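Long-range contact in putative riboflavin biosynthesis protein (Shewanella loihica, PDB 3KY8), which probably acts as a reductase of riboflavin biosynthesis, reducing 5-amino-6-(5-phosphoribosylamino)uracil: residues T28-Y33 against P156-G161. Residues are numbered along the deposited sequence; the frame is centred on the assembly and turned at random.
Sequences TSLDGY and PILLGG
L30 comes nearest to I157 along the backbone, with L30 N donating to I157 O at 2.9 Å, where the type I turn S29-G32 meets the strand end 157-158 and the loop after it. Beyond that bond the D31 carboxylate takes over. Its OD1 accepts from L159 N at 2.9 Å, on the syn side, 19° out of the carboxylate plane. Its OD2 uses the syn lone pair for G160 N, also 2.9 Å away. Two successive backbone N-H groups thus share one carboxylate, which ties the turn to the loop after strand 149-158. S29 OG bonds to the same OD1 at 2.6 Å, from the anti side and the opposite face of the plane. S29 OG in turn accepts from Y33 N. These bonds hold the carboxylate in place and fix its rotation. D31 CG sits between its own N and carbonyl carbon (chi1 52°), which turns the acid toward the backbone N-H groups of L159 and G160. An alanine here would remove both oxygens and is likely to leave those N-H groups without these acceptors and S29 OG without its carboxylate acceptor.

L158 CD2 lies 3.7 Å from D31 CB and also touches L30 CG. L159 CD1 packs against S29 CB and Y33 CB. The Y33 ring lies over G161, with G161 CA 4.0 Å from the ring centroid, a CH-pi contact over one face.

In the dihydrofolate reductase-like fold of the RibD C-terminal domain, the contact lies just past the parallel pairing of strands 21-29 and 149-158, where T28 still pairs with T153 and F155. W43 touches I157 and L159. I157 and L158 also pair antiparallel with a strand of the second subunit, so the sheet continues across the dimer interface, where F166 of that subunit packs on D31 and L158.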
loop_
_atom_site.group_PDB
_atom_site.type_symbol
_atom_site.label_atom_id
_atom_site.label_comp_id
_atom_site.label_asym_id
_atom_site.label_seq_id
_atom_site.Cartn_x
_atom_site.Cartn_y
_atom_site.Cartn_z
ATOM N N THR A 28 -0.926 -1.149 -8.387
ATOM C CA THR A 28 0.200 -1.354 -7.482
ATOM C C THR A 28 0.204 -2.802 -6.961
ATOM O O THR A 28 -0.834 -3.470 -6.865
ATOM C CB THR A 28 0.100 -0.331 -6.287
ATOM O OG1 THR A 28 1.198 -0.499 -5.417
ATOM C CG2 THR A 28 -1.118 -0.553 -5.468
ATOM N N SER A 29 1.379 -3.265 -6.578
ATOM C CA SER A 29 1.505 -4.480 -5.797
ATOM C C SER A 29 1.026 -4.233 -4.374
ATOM O O SER A 29 0.746 -3.094 -3.968
ATOM C CB SER A 29 2.945 -4.972 -5.794
ATOM O OG SER A 29 3.770 -4.079 -5.050
ATOM N N LEU A 30 0.935 -5.320 -3.612
ATOM C CA LEU A 30 0.424 -5.237 -2.248
ATOM C C LEU A 30 1.332 -4.311 -1.442
ATOM O O LEU A 30 0.871 -3.512 -0.642
ATOM C CB LEU A 30 0.323 -6.654 -1.644
ATOM C CG LEU A 30 -0.128 -6.856 -0.203
ATOM C CD1 LEU A 30 -1.172 -5.828 0.255
ATOM C CD2 LEU A 30 -0.622 -8.299 -0.119
ATOM N N ASP A 31 2.632 -4.421 -1.721
ATOM C CA ASP A 31 3.677 -3.642 -1.089
ATOM C C ASP A 31 4.063 -2.300 -1.753
ATOM O O ASP A 31 5.053 -1.693 -1.412
ATOM C CB ASP A 31 4.895 -4.509 -0.786
ATOM C CG ASP A 31 5.436 -5.314 -1.963
ATOM O OD1 ASP A 31 4.882 -5.471 -3.091
ATOM O OD2 ASP A 31 6.508 -5.871 -1.686
ATOM N N GLY A 32 3.249 -1.843 -2.683
ATOM C CA GLY A 32 3.290 -0.471 -3.110
ATOM C C GLY A 32 4.132 -0.135 -4.304
ATOM O O GLY A 32 4.426 1.037 -4.505
ATOM N N TYR A 33 4.553 -1.153 -5.053
ATOM C CA TYR A 33 5.336 -0.966 -6.268
ATOM C C TYR A 33 4.471 -0.952 -7.524
ATOM O O TYR A 33 3.545 -1.732 -7.659
ATOM C CB TYR A 33 6.350 -2.075 -6.411
ATOM C CG TYR A 33 7.298 -2.144 -5.240
ATOM C CD1 TYR A 33 8.306 -1.204 -5.105
ATOM C CD2 TYR A 33 7.164 -3.111 -4.264
ATOM C CE1 TYR A 33 9.189 -1.240 -4.048
ATOM C CE2 TYR A 33 8.031 -3.141 -3.183
ATOM C CZ TYR A 33 9.054 -2.204 -3.098
ATOM O OH TYR A 33 9.972 -2.222 -2.052
ATOM N N PRO A 156 -2.632 -8.850 -5.283
ATOM C CA PRO A 156 -2.306 -9.638 -4.119
ATOM C C PRO A 156 -0.927 -10.290 -4.230
ATOM O O PRO A 156 -0.781 -11.527 -4.026
ATOM C CB PRO A 156 -3.401 -10.672 -4.131
ATOM C CG PRO A 156 -3.572 -10.943 -5.487
ATOM C CD PRO A 156 -3.486 -9.622 -6.192
ATOM N N ILE A 157 0.085 -9.470 -4.533
ATOM C CA ILE A 157 1.443 -9.980 -4.715
ATOM C C ILE A 157 2.427 -9.079 -3.968
ATOM O O ILE A 157 2.275 -7.873 -3.993
ATOM C CB ILE A 157 1.776 -10.148 -6.229
ATOM C CG1 ILE A 157 3.123 -10.879 -6.420
ATOM C CG2 ILE A 157 1.738 -8.834 -6.947
ATOM C CD1 ILE A 157 3.413 -11.359 -7.851
ATOM N N LEU A 158 3.354 -9.670 -3.219
ATOM C CA LEU A 158 4.501 -8.934 -2.651
ATOM C C LEU A 158 5.659 -9.044 -3.644
ATOM O O LEU A 158 6.206 -10.133 -3.871
ATOM C CB LEU A 158 4.921 -9.485 -1.283
ATOM C CG LEU A 158 3.892 -9.261 -0.143
ATOM C CD1 LEU A 158 4.261 -10.051 1.076
ATOM C CD2 LEU A 158 3.608 -7.778 0.216
ATOM N N LEU A 159 6.027 -7.928 -4.249
ATOM C CA LEU A 159 7.159 -7.910 -5.183
ATOM C C LEU A 159 8.498 -7.857 -4.477
ATOM O O LEU A 159 9.471 -8.401 -4.991
ATOM C CB LEU A 159 7.070 -6.753 -6.177
ATOM C CG LEU A 159 5.910 -6.813 -7.185
ATOM C CD1 LEU A 159 6.001 -5.627 -8.126
ATOM C CD2 LEU A 159 5.844 -8.076 -7.996
ATOM N N GLY A 160 8.566 -7.189 -3.333
ATOM C CA GLY A 160 9.798 -7.111 -2.544
ATOM C C GLY A 160 10.885 -6.196 -3.066
ATOM O O GLY A 160 12.055 -6.300 -2.654
ATOM N N GLY A 161 10.495 -5.310 -3.984
ATOM C CA GLY A 161 11.408 -4.384 -4.663
ATOM C C GLY A 161 10.788 -3.941 -5.954
ATOM O O GLY A 161 9.890 -4.588 -6.459
#